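Local coordinates for MREC protein (Listeria monocytogenes, PDB 2J5U), which helps to form and maintain the rod shape of the bacterial cell, assembling as dimers that build into a larger oligomer, at the interface of chains A and B. Residues are numbered along the deposited sequence; one frame, centred on the assembly and turned at random. Chains: chain A/B, MREC protein.

Contact 1: the interface of chains A and B. Residues chain A 146, 181; chain B 75, 78, 83, 218.
With CG anti to its backbone N (chi1 -165°), B:Trp83 directs CZ2 and CH2 of its six-membered ring toward chain A, where A:Phe146 and A:Leu181, each with CG anti to the carbonyl carbon, lie on opposite sides of the indole plane, the leucine methyl on the side of B:Arg78. The indole crosses both side chains at about a right angle. Its CZ2 lies 3.6 Å from CG of A:Phe146, near the root of the phenyl ring, while CH2 meets the CD1 methyl of A:Leu181 at 3.3 Å. The far rim of A:Phe146 reaches another residue of chain B: CZ is 3.8 Å from the carboxylate OD2 of B:Asp218, which sits at the ring edge with its plane turned steeply from the phenyl.

The guanidinium of B:Arg78 braces the indole from behind. It covers one face, with NE above the ring centre, and grips the backbone O of B:Trp83 side-on, through NE at 2.9 Å and NH1 at 2.8 Å. This should limit movement of the tryptophan. The same arginine also ties the chains together directly, its backbone N donating to O of A:Leu181 at 3.1 Å in an almost straight bond on a carbonyl lone pair. The patch is part of the A/B interface, plausibly one used in the MreC oligomer: A:Phe146 comes from strand 145-153 and A:Leu181 from a loop, whereas B:Arg78 and B:Trp83 lie in the loop region after strand 70-77.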
loop_
_atom_site.group_PDB
_atom_site.type_symbol
_atom_site.label_atom_id
_atom_site.label_comp_id
_atom_site.label_asym_id
_atom_site.label_seq_id
_atom_site.Cartn_x
_atom_site.Cartn_y
_atom_site.Cartn_z
ATOM N N PHE A 146 -50.546 -9.678 38.879
ATOM C CA PHE A 146 -51.058 -11.024 39.075
ATOM C C PHE A 146 -51.640 -11.242 40.457
ATOM O O PHE A 146 -51.238 -10.604 41.421
ATOM C CB PHE A 146 -49.952 -12.037 38.807
ATOM C CG PHE A 146 -49.394 -11.947 37.425
ATOM C CD1 PHE A 146 -48.468 -10.958 37.095
ATOM C CD2 PHE A 146 -49.841 -12.806 36.422
ATOM C CE1 PHE A 146 -47.999 -10.829 35.782
ATOM C CE2 PHE A 146 -49.375 -12.680 35.105
ATOM C CZ PHE A 146 -48.457 -11.692 34.789
ATOM N N LEU A 181 -51.071 -19.415 35.152
ATOM C CA LEU A 181 -49.994 -19.714 36.075
ATOM C C LEU A 181 -50.267 -20.758 37.131
ATOM O O LEU A 181 -49.354 -21.182 37.836
ATOM C CB LEU A 181 -49.494 -18.415 36.711
ATOM C CG LEU A 181 -49.050 -17.476 35.587
ATOM C CD1 LEU A 181 -48.635 -16.130 36.140
ATOM C CD2 LEU A 181 -47.898 -18.123 34.832
ATOM N N VAL B 75 -43.417 -19.796 30.017
ATOM C CA VAL B 75 -43.532 -20.025 31.446
ATOM C C VAL B 75 -44.891 -20.702 31.533
ATOM O O VAL B 75 -45.875 -20.184 31.005
ATOM C CB VAL B 75 -43.584 -18.725 32.244
ATOM C CG1 VAL B 75 -43.831 -19.044 33.701
ATOM C CG2 VAL B 75 -42.294 -17.967 32.094
ATOM N N ARG B 78 -46.298 -20.691 37.857
ATOM C CA ARG B 78 -45.621 -19.825 38.805
ATOM C C ARG B 78 -46.507 -19.754 40.026
ATOM O O ARG B 78 -47.685 -19.462 39.921
ATOM C CB ARG B 78 -45.419 -18.438 38.192
ATOM C CG ARG B 78 -44.544 -17.521 39.011
ATOM C CD ARG B 78 -44.175 -16.288 38.242
ATOM N NE ARG B 78 -43.139 -15.523 38.927
ATOM C CZ ARG B 78 -42.516 -14.470 38.404
ATOM N NH1 ARG B 78 -41.588 -13.835 39.100
ATOM N NH2 ARG B 78 -42.822 -14.053 37.180
ATOM N N TRP B 83 -43.223 -16.573 44.269
ATOM C CA TRP B 83 -43.241 -15.838 43.006
ATOM C C TRP B 83 -41.891 -15.342 42.521
ATOM O O TRP B 83 -41.548 -15.507 41.351
ATOM C CB TRP B 83 -44.202 -14.656 43.118
ATOM C CG TRP B 83 -44.584 -14.041 41.803
ATOM C CD1 TRP B 83 -44.045 -12.923 41.224
ATOM C CD2 TRP B 83 -45.632 -14.477 40.930
ATOM N NE1 TRP B 83 -44.702 -12.634 40.055
ATOM C CE2 TRP B 83 -45.679 -13.571 39.850
ATOM C CE3 TRP B 83 -46.539 -15.544 40.961
ATOM C CZ2 TRP B 83 -46.598 -13.697 38.809
ATOM C CZ3 TRP B 83 -47.456 -15.672 39.924
ATOM C CH2 TRP B 83 -47.477 -14.750 38.863
ATOM N N ASP B 218 -43.239 -10.005 35.359
ATOM C CA ASP B 218 -44.151 -10.498 34.338
ATOM C C ASP B 218 -43.388 -11.279 33.276
ATOM O O ASP B 218 -42.900 -10.705 32.303
ATOM C CB ASP B 218 -44.887 -9.309 33.711
ATOM C CG ASP B 218 -45.830 -9.706 32.589
ATOM O OD1 ASP B 218 -46.557 -8.806 32.111
ATOM O OD2 ASP B 218 -45.851 -10.889 32.175
#

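Contact 2: the interface of chains A and B. Residues chain A 175, 190; chain B 39, 42-43.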
loop_
_atom_site.group_PDB
_atom_site.type_symbol
_atom_site.label_atom_id
_atom_site.label_comp_id
_atom_site.label_asym_id
_atom_site.label_seq_id
_atom_site.Cartn_x
_atom_site.Cartn_y
_atom_site.Cartn_z
ATOM N N LYS A 175 -59.749 -4.943 32.998
ATOM C CA LYS A 175 -60.160 -6.310 32.761
ATOM C C LYS A 175 -59.261 -7.303 33.474
ATOM O O LYS A 175 -58.059 -7.078 33.635
ATOM C CB LYS A 175 -60.190 -6.572 31.263
ATOM C CG LYS A 175 -60.944 -5.468 30.575
ATOM C CD LYS A 175 -61.568 -5.877 29.272
ATOM C CE LYS A 175 -62.263 -4.669 28.669
ATOM N NZ LYS A 175 -62.980 -5.023 27.427
ATOM N N PHE A 190 -61.462 -14.313 29.724
ATOM C CA PHE A 190 -62.016 -13.168 30.453
ATOM C C PHE A 190 -62.758 -13.615 31.717
ATOM O O PHE A 190 -63.575 -14.540 31.680
ATOM C CB PHE A 190 -62.976 -12.363 29.558
ATOM C CG PHE A 190 -63.545 -11.133 30.227
ATOM C CD1 PHE A 190 -62.714 -10.079 30.609
ATOM C CD2 PHE A 190 -64.906 -11.039 30.505
ATOM C CE1 PHE A 190 -63.233 -8.941 31.264
ATOM C CE2 PHE A 190 -65.433 -9.916 31.156
ATOM C CZ PHE A 190 -64.591 -8.864 31.536
ATOM N N ALA B 39 -66.177 -7.777 26.007
ATOM C CA ALA B 39 -65.080 -7.636 26.946
ATOM C C ALA B 39 -64.037 -8.713 26.674
ATOM O O ALA B 39 -62.842 -8.489 26.857
ATOM C CB ALA B 39 -65.596 -7.745 28.366
ATOM N N GLU B 42 -62.002 -7.375 23.659
ATOM C CA GLU B 42 -61.111 -6.289 24.016
ATOM C C GLU B 42 -59.899 -6.862 24.751
ATOM O O GLU B 42 -58.789 -6.334 24.642
ATOM C CB GLU B 42 -61.840 -5.284 24.903
ATOM C CG GLU B 42 -62.963 -4.530 24.203
ATOM C CD GLU B 42 -63.691 -3.565 25.133
ATOM O OE1 GLU B 42 -63.022 -2.751 25.809
ATOM O OE2 GLU B 42 -64.935 -3.618 25.191
ATOM N N SER B 43 -60.119 -7.946 25.495
ATOM C CA SER B 43 -59.050 -8.611 26.242
ATOM C C SER B 43 -58.101 -9.334 25.312
ATOM O O SER B 43 -56.903 -9.365 25.559
ATOM C CB SER B 43 -59.623 -9.618 27.236
ATOM O OG SER B 43 -60.195 -8.959 28.345
#
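A:Lys175 stretches across the start of helix 39-60 of chain B and meets B:Glu42 at its tip, while A:Phe190 receives B:Ala39 on a ring face. The helix falls in the predicted coiled-coil region of MreC, and here its first turn packs against strands of the other chain. The contact illustrates how a small residue on a helix and a long, flexible one on a strand can divide the work of an interface. Its compact part is apolar. The CB methyl of B:Ala39 stands over A:Phe190, 3.7 Å from the ring centroid and offset toward the rim, in a CH-pi contact. CZ of the phenyl ring is 3.5 Å from that methyl. A:Phe190 has CG anti to the backbone N (chi1 -178°), which carries the ring toward the helix, and CB of A:Lys175 lies at the ring edge, in its plane, so a residue of strand 175-178 borders the ring of one in strand 190-199.

The polar part depends on a longer reach, and its geometry defines the lysine tip less well. Beyond CG the chain of A:Lys175 is extended, taking its ammonium group past B:Ala39 to B:Glu42, whose side chain it crosses at about a right angle. The salt bridge joins NZ of A:Lys175 to the carboxylate OE1 of B:Glu42 at 2.8 Å, with NZ above the face of the carboxylate. The modelled approach of this ammonium to CB of the glutamate is implausibly short, so the exact position of the lysine tip is doubtful, although the pairing of opposite charges is chemically sensible.

Between the two parts lies B:Ser43, one helical turn beyond B:Ala39. Its hydroxyl approaches both the aliphatic stem of A:Lys175 and the rim of A:Phe190, and OG donates a hydrogen bond to the backbone O of B:Ala39 at 3.1 Å, tilted 26° from the carbonyl plane.

About 19 Å separates the C-alpha centres of contact 1 and contact 2, which have no residue in common but join the same two chains. Chain A supplies a strand and a loop to contact 1 and two strands to contact 2. Chain B offers mainly loops next to a strand in contact 1 and the beginning of its long helix in contact 2. Holding the partner at both places probably fixes how that helix is oriented against the strand-rich part of the other subunit. The two chains do not contribute equivalent surfaces here; the structure alone does not show whether this pair is the dimer of the 24-subunit assembly.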